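STU0660 (Streptococcus thermophilus, PDB 3ZTH) probably binds DNA as a large Csn2-type protein of CRISPR-mediated bacterial immunity, and carries magnesium ions. Local coordinates at residues 256-270 with 289-303. Residues are numbered along the deposited sequence; the frame is centred on the assembly and turned at random.
Sequences ILSDQVEHLYDVEFM and FRMSLETVTPYLLTK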
loop_
_atom_site.group_PDB
_atom_site.type_symbol
_atom_site.label_atom_id
_atom_site.label_comp_id
_atom_site.label_asym_id
_atom_site.label_seq_id
_atom_site.Cartn_x
_atom_site.Cartn_y
_atom_site.Cartn_z
ATOM N N ILE A 256 7.041 43.935 -15.108
ATOM C CA ILE A 256 7.878 43.601 -16.250
ATOM C C ILE A 256 9.111 42.862 -15.756
ATOM O O ILE A 256 9.887 43.407 -14.972
ATOM C CB ILE A 256 8.352 44.869 -16.987
ATOM C CG1 ILE A 256 7.167 45.798 -17.244
ATOM C CG2 ILE A 256 9.031 44.491 -18.302
ATOM C CD1 ILE A 256 7.566 47.142 -17.815
ATOM N N LEU A 257 9.282 41.626 -16.205
ATOM C CA LEU A 257 10.431 40.817 -15.826
ATOM C C LEU A 257 11.316 40.556 -17.044
ATOM O O LEU A 257 11.088 39.597 -17.789
ATOM C CB LEU A 257 9.966 39.485 -15.230
ATOM C CG LEU A 257 9.981 39.398 -13.697
ATOM C CD1 LEU A 257 9.137 40.524 -13.118
ATOM C CD2 LEU A 257 9.469 38.031 -13.225
ATOM N N SER A 258 12.319 41.406 -17.258
ATOM C CA SER A 258 13.221 41.238 -18.404
ATOM C C SER A 258 14.678 41.275 -17.966
ATOM O O SER A 258 15.065 40.551 -17.052
ATOM C CB SER A 258 12.975 42.320 -19.464
ATOM O OG SER A 258 11.773 42.097 -20.194
ATOM N N ASP A 259 15.494 42.093 -18.624
ATOM C CA ASP A 259 16.895 42.189 -18.224
ATOM C C ASP A 259 16.927 42.866 -16.860
ATOM O O ASP A 259 17.953 42.898 -16.184
ATOM C CB ASP A 259 17.714 42.997 -19.232
ATOM C CG ASP A 259 17.807 42.322 -20.580
ATOM O OD1 ASP A 259 17.820 41.076 -20.634
ATOM O OD2 ASP A 259 17.882 43.039 -21.595
ATOM N N GLN A 260 15.781 43.406 -16.467
ATOM C CA GLN A 260 15.630 44.055 -15.175
ATOM C C GLN A 260 14.180 43.899 -14.752
ATOM O O GLN A 260 13.329 43.526 -15.567
ATOM C CB GLN A 260 16.010 45.538 -15.267
ATOM C CG GLN A 260 17.290 45.877 -14.504
ATOM C CD GLN A 260 18.172 46.853 -15.250
ATOM O OE1 GLN A 260 17.719 47.923 -15.676
ATOM N NE2 GLN A 260 19.445 46.492 -15.416
ATOM N N VAL A 261 13.906 44.158 -13.477
ATOM C CA VAL A 261 12.553 44.049 -12.964
ATOM C C VAL A 261 12.003 45.399 -12.502
ATOM O O VAL A 261 12.624 46.093 -11.700
ATOM C CB VAL A 261 12.480 43.036 -11.789
ATOM C CG1 VAL A 261 11.064 43.001 -11.206
ATOM C CG2 VAL A 261 12.851 41.648 -12.280
ATOM N N GLU A 262 10.832 45.759 -13.019
ATOM C CA GLU A 262 10.164 47.009 -12.666
ATOM C C GLU A 262 8.670 46.808 -12.881
ATOM O O GLU A 262 8.260 45.934 -13.644
ATOM C CB GLU A 262 10.607 48.150 -13.589
ATOM C CG GLU A 262 12.111 48.382 -13.708
ATOM C CD GLU A 262 12.729 49.094 -12.500
ATOM O OE1 GLU A 262 11.987 49.496 -11.568
ATOM O OE2 GLU A 262 13.974 49.251 -12.492
ATOM N N HIS A 263 7.849 47.598 -12.203
ATOM C CA HIS A 263 6.415 47.517 -12.428
ATOM C C HIS A 263 6.029 48.867 -13.016
ATOM O O HIS A 263 6.722 49.861 -12.787
ATOM C CB HIS A 263 5.651 47.210 -11.135
ATOM C CG HIS A 263 5.846 48.213 -10.046
ATOM N ND1 HIS A 263 5.396 49.513 -10.140
ATOM C CD2 HIS A 263 6.391 48.093 -8.812
ATOM C CE1 HIS A 263 5.651 50.148 -9.008
ATOM N NE2 HIS A 263 6.254 49.308 -8.186
ATOM N N LEU A 264 4.968 48.904 -13.818
ATOM C CA LEU A 264 4.539 50.159 -14.430
ATOM C C LEU A 264 4.040 51.141 -13.378
ATOM O O LEU A 264 3.775 50.767 -12.225
ATOM C CB LEU A 264 3.425 49.920 -15.458
ATOM C CG LEU A 264 3.766 49.164 -16.749
ATOM C CD1 LEU A 264 2.526 49.046 -17.619
ATOM C CD2 LEU A 264 4.871 49.887 -17.495
ATOM N N TYR A 265 3.932 52.400 -13.790
ATOM C CA TYR A 265 3.446 53.476 -12.929
ATOM C C TYR A 265 1.983 53.689 -13.318
ATOM O O TYR A 265 1.415 52.892 -14.067
ATOM C CB TYR A 265 4.212 54.776 -13.202
ATOM C CG TYR A 265 5.713 54.721 -13.009
ATOM C CD1 TYR A 265 6.280 54.515 -11.744
ATOM C CD2 TYR A 265 6.572 54.937 -14.086
ATOM C CE1 TYR A 265 7.665 54.539 -11.558
ATOM C CE2 TYR A 265 7.958 54.963 -13.917
ATOM C CZ TYR A 265 8.497 54.768 -12.653
ATOM O OH TYR A 265 9.868 54.836 -12.500
ATOM N N ASP A 266 1.373 54.755 -12.808
ATOM C CA ASP A 266 -0.007 55.060 -13.171
ATOM C C ASP A 266 0.039 55.505 -14.627
ATOM O O ASP A 266 1.031 56.094 -15.068
ATOM C CB ASP A 266 -0.573 56.188 -12.307
ATOM C CG ASP A 266 -0.784 55.770 -10.866
ATOM O OD1 ASP A 266 -1.596 54.852 -10.614
ATOM O OD2 ASP A 266 -0.131 56.363 -9.979
ATOM N N VAL A 267 -1.027 55.212 -15.363
ATOM C CA VAL A 267 -1.124 55.558 -16.777
ATOM C C VAL A 267 -1.061 57.065 -17.055
ATOM O O VAL A 267 -0.328 57.507 -17.940
ATOM C CB VAL A 267 -2.429 54.993 -17.381
ATOM C CG1 VAL A 267 -2.452 55.206 -18.885
ATOM C CG2 VAL A 267 -2.547 53.514 -17.038
ATOM N N GLU A 268 -1.825 57.855 -16.310
ATOM C CA GLU A 268 -1.803 59.297 -16.521
ATOM C C GLU A 268 -0.399 59.845 -16.252
ATOM O O GLU A 268 0.092 60.728 -16.959
ATOM C CB GLU A 268 -2.822 59.992 -15.613
ATOM C CG GLU A 268 -2.949 61.496 -15.862
ATOM C CD GLU A 268 -3.202 61.837 -17.331
ATOM O OE1 GLU A 268 -3.903 61.055 -18.021
ATOM O OE2 GLU A 268 -2.710 62.892 -17.794
ATOM N N PHE A 269 0.249 59.316 -15.225
ATOM C CA PHE A 269 1.593 59.748 -14.895
ATOM C C PHE A 269 2.511 59.518 -16.103
ATOM O O PHE A 269 3.194 60.431 -16.556
ATOM C CB PHE A 269 2.117 58.965 -13.683
ATOM C CG PHE A 269 3.555 59.259 -13.346
ATOM C CD1 PHE A 269 3.890 60.360 -12.559
ATOM C CD2 PHE A 269 4.578 58.455 -13.850
ATOM C CE1 PHE A 269 5.228 60.656 -12.280
ATOM C CE2 PHE A 269 5.920 58.741 -13.579
ATOM C CZ PHE A 269 6.245 59.844 -12.791
HETATM N N MSE A 270 2.505 58.297 -16.628
HETATM C CA MSE A 270 3.350 57.951 -17.766
HETATM C C MSE A 270 2.992 58.695 -19.043
HETATM O O MSE A 270 3.869 59.037 -19.842
HETATM C CB MSE A 270 3.297 56.450 -18.016
HETATM C CG MSE A 270 3.796 55.635 -16.844
HETATM SE SE MSE A 270 3.914 53.759 -17.280
HETATM C CE MSE A 270 2.043 53.297 -17.124
ATOM N N PHE A 289 -2.179 56.056 -26.687
ATOM C CA PHE A 289 -1.010 55.839 -25.863
ATOM C C PHE A 289 -1.188 54.559 -25.068
ATOM O O PHE A 289 -0.286 53.732 -24.990
ATOM C CB PHE A 289 -0.814 57.005 -24.893
ATOM C CG PHE A 289 0.191 56.721 -23.824
ATOM C CD1 PHE A 289 1.544 56.598 -24.139
ATOM C CD2 PHE A 289 -0.216 56.512 -22.514
ATOM C CE1 PHE A 289 2.479 56.266 -23.160
ATOM C CE2 PHE A 289 0.714 56.178 -21.524
ATOM C CZ PHE A 289 2.063 56.055 -21.851
ATOM N N ARG A 290 -2.364 54.411 -24.475
ATOM C CA ARG A 290 -2.675 53.253 -23.652
ATOM C C ARG A 290 -2.477 51.959 -24.437
ATOM O O ARG A 290 -1.979 50.966 -23.912
ATOM C CB ARG A 290 -4.111 53.358 -23.155
ATOM C CG ARG A 290 -4.430 52.475 -21.986
ATOM C CD ARG A 290 -5.916 52.452 -21.764
ATOM N NE ARG A 290 -6.607 51.927 -22.940
ATOM C CZ ARG A 290 -6.551 50.658 -23.343
ATOM N NH1 ARG A 290 -5.836 49.772 -22.665
ATOM N NH2 ARG A 290 -7.211 50.274 -24.428
HETATM N N MSE A 291 -2.869 51.976 -25.702
HETATM C CA MSE A 291 -2.713 50.808 -26.550
HETATM C C MSE A 291 -1.267 50.580 -26.952
HETATM O O MSE A 291 -0.813 49.447 -27.055
HETATM C CB MSE A 291 -3.569 50.951 -27.790
HETATM C CG MSE A 291 -5.021 50.722 -27.511
HETATM SE SE MSE A 291 -5.907 50.471 -29.174
HETATM C CE MSE A 291 -6.010 52.333 -29.742
ATOM N N SER A 292 -0.554 51.668 -27.197
ATOM C CA SER A 292 0.844 51.577 -27.559
ATOM C C SER A 292 1.562 50.965 -26.360
ATOM O O SER A 292 2.466 50.141 -26.512
ATOM C CB SER A 292 1.389 52.972 -27.863
ATOM O OG SER A 292 2.758 52.914 -28.215
ATOM N N LEU A 293 1.125 51.360 -25.166
ATOM C CA LEU A 293 1.693 50.873 -23.914
ATOM C C LEU A 293 1.428 49.371 -23.715
ATOM O O LEU A 293 2.255 48.649 -23.152
ATOM C CB LEU A 293 1.110 51.677 -22.747
ATOM C CG LEU A 293 1.556 51.341 -21.320
ATOM C CD1 LEU A 293 3.063 51.633 -21.123
ATOM C CD2 LEU A 293 0.712 52.165 -20.362
ATOM N N GLU A 294 0.275 48.905 -24.183
ATOM C CA GLU A 294 -0.082 47.494 -24.070
ATOM C C GLU A 294 0.755 46.642 -25.023
ATOM O O GLU A 294 1.082 45.497 -24.733
ATOM C CB GLU A 294 -1.555 47.309 -24.398
ATOM C CG GLU A 294 -2.371 46.775 -23.253
ATOM C CD GLU A 294 -3.866 46.932 -23.485
ATOM O OE1 GLU A 294 -4.329 46.663 -24.619
ATOM O OE2 GLU A 294 -4.572 47.318 -22.529
ATOM N N THR A 295 1.092 47.219 -26.164
ATOM C CA THR A 295 1.883 46.541 -27.176
ATOM C C THR A 295 3.350 46.373 -26.797
ATOM O O THR A 295 3.919 45.295 -26.930
ATOM C CB THR A 295 1.853 47.333 -28.498
ATOM O OG1 THR A 295 0.516 47.353 -29.010
ATOM C CG2 THR A 295 2.809 46.720 -29.521
ATOM N N VAL A 296 3.944 47.457 -26.317
ATOM C CA VAL A 296 5.360 47.502 -25.985
ATOM C C VAL A 296 5.826 47.033 -24.615
ATOM O O VAL A 296 6.952 46.539 -24.482
ATOM C CB VAL A 296 5.898 48.936 -26.200
ATOM C CG1 VAL A 296 7.335 49.012 -25.770
ATOM C CG2 VAL A 296 5.774 49.327 -27.653
ATOM N N THR A 297 4.990 47.186 -23.596
ATOM C CA THR A 297 5.392 46.789 -22.250
ATOM C C THR A 297 6.135 45.453 -22.135
ATOM O O THR A 297 7.144 45.360 -21.441
ATOM C CB THR A 297 4.195 46.772 -21.299
ATOM O OG1 THR A 297 3.722 48.115 -21.117
ATOM C CG2 THR A 297 4.595 46.207 -19.961
ATOM N N PRO A 298 5.646 44.400 -22.807
ATOM C CA PRO A 298 6.335 43.108 -22.717
ATOM C C PRO A 298 7.797 43.150 -23.190
ATOM O O PRO A 298 8.597 42.280 -22.833
ATOM C CB PRO A 298 5.472 42.201 -23.595
ATOM C CG PRO A 298 4.115 42.801 -23.445
ATOM C CD PRO A 298 4.388 44.272 -23.562
ATOM N N TYR A 299 8.145 44.158 -23.984
ATOM C CA TYR A 299 9.506 44.268 -24.504
ATOM C C TYR A 299 10.390 45.297 -23.814
ATOM O O TYR A 299 11.504 45.537 -24.254
ATOM C CB TYR A 299 9.465 44.579 -26.000
ATOM C CG TYR A 299 8.779 43.509 -26.798
ATOM C CD1 TYR A 299 9.396 42.278 -27.024
ATOM C CD2 TYR A 299 7.485 43.702 -27.286
ATOM C CE1 TYR A 299 8.736 41.255 -27.716
ATOM C CE2 TYR A 299 6.815 42.689 -27.978
ATOM C CZ TYR A 299 7.445 41.471 -28.188
ATOM O OH TYR A 299 6.778 40.475 -28.857
ATOM N N LEU A 300 9.910 45.901 -22.735
ATOM C CA LEU A 300 10.694 46.907 -22.034
ATOM C C LEU A 300 11.821 46.281 -21.230
ATOM O O LEU A 300 11.761 45.109 -20.881
ATOM C CB LEU A 300 9.785 47.715 -21.107
ATOM C CG LEU A 300 8.656 48.433 -21.852
ATOM C CD1 LEU A 300 7.698 49.085 -20.874
ATOM C CD2 LEU A 300 9.264 49.471 -22.795
ATOM N N LEU A 301 12.854 47.068 -20.944
ATOM C CA LEU A 301 13.992 46.599 -20.154
ATOM C C LEU A 301 14.622 45.344 -20.753
ATOM O O LEU A 301 15.040 44.441 -20.031
ATOM C CB LEU A 301 13.543 46.304 -18.718
ATOM C CG LEU A 301 12.452 47.228 -18.160
ATOM C CD1 LEU A 301 12.044 46.758 -16.769
ATOM C CD2 LEU A 301 12.939 48.662 -18.125
ATOM N N THR A 302 14.691 45.286 -22.073
ATOM C CA THR A 302 15.273 44.122 -22.724
ATOM C C THR A 302 16.249 44.510 -23.818
ATOM O O THR A 302 15.855 45.122 -24.815
ATOM C CB THR A 302 14.194 43.217 -23.382
ATOM O OG1 THR A 302 13.213 42.834 -22.415
ATOM C CG2 THR A 302 14.840 41.963 -23.943
ATOM N N LYS A 303 17.521 44.182 -23.629
ATOM C CA LYS A 303 18.490 44.458 -24.669
ATOM C C LYS A 303 18.233 43.288 -25.599
ATOM O O LYS A 303 18.450 42.138 -25.222
ATOM C CB LYS A 303 19.922 44.391 -24.153
ATOM C CG LYS A 303 20.922 44.730 -25.240
ATOM C CD LYS A 303 22.338 44.296 -24.901
ATOM C CE LYS A 303 23.281 44.615 -26.059
ATOM N NZ LYS A 303 24.675 44.141 -25.812
#
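Ile256 and Leu301 show how a hairpin at a sheet edge can pack against the end of a helix and the chain that follows it. Ile256, followed outward, runs along Leu301, Thr297 and Leu300. Its CB lies 4.2 Å from Leu301 CD1. With CG2 anti to the backbone N, that branch rests against the carbonyl oxygens of Thr297 and Leu300, while CG1 lies 3.8 Å from Thr297 CG2, the two side chains crossing at about a right angle. The tip, CD1, touches that same methyl and ends 3.6 Å from Leu300 CD1. Leu301 CD1 also meets Gln260 O and, at 3.5 Å, Glu262 CG.

Thr297 OG1 meets Leu264 CD1 tip to tip and donates to Leu293 O, which Thr297 N reaches from the opposite face of its plane.

Polar links cluster at the turn. The amide of Asp259 donates to Leu301 O (2.8 Å), bent to 142° at the hydrogen. Ser258 OG sits 2.7 Å from Thr302 OG1 and accepts from Gln26 N. Pro298 O accepts from Gln26 NE2; Gln26 and Asp240 form a magnesium site.

At the helical end, selenomethionine Met270 sets CE 3.7 Å from Leu293 CD2, and Phe289 touches Val267 CG1 through CE2 and Met270 CB through CZ (4.0 Å). The contact thus grades from apolar to hydrogen-bonded, consistent with steadying the loop between strand 20-24 and helix 28-43, where P-loop NTPase relatives bind phosphate.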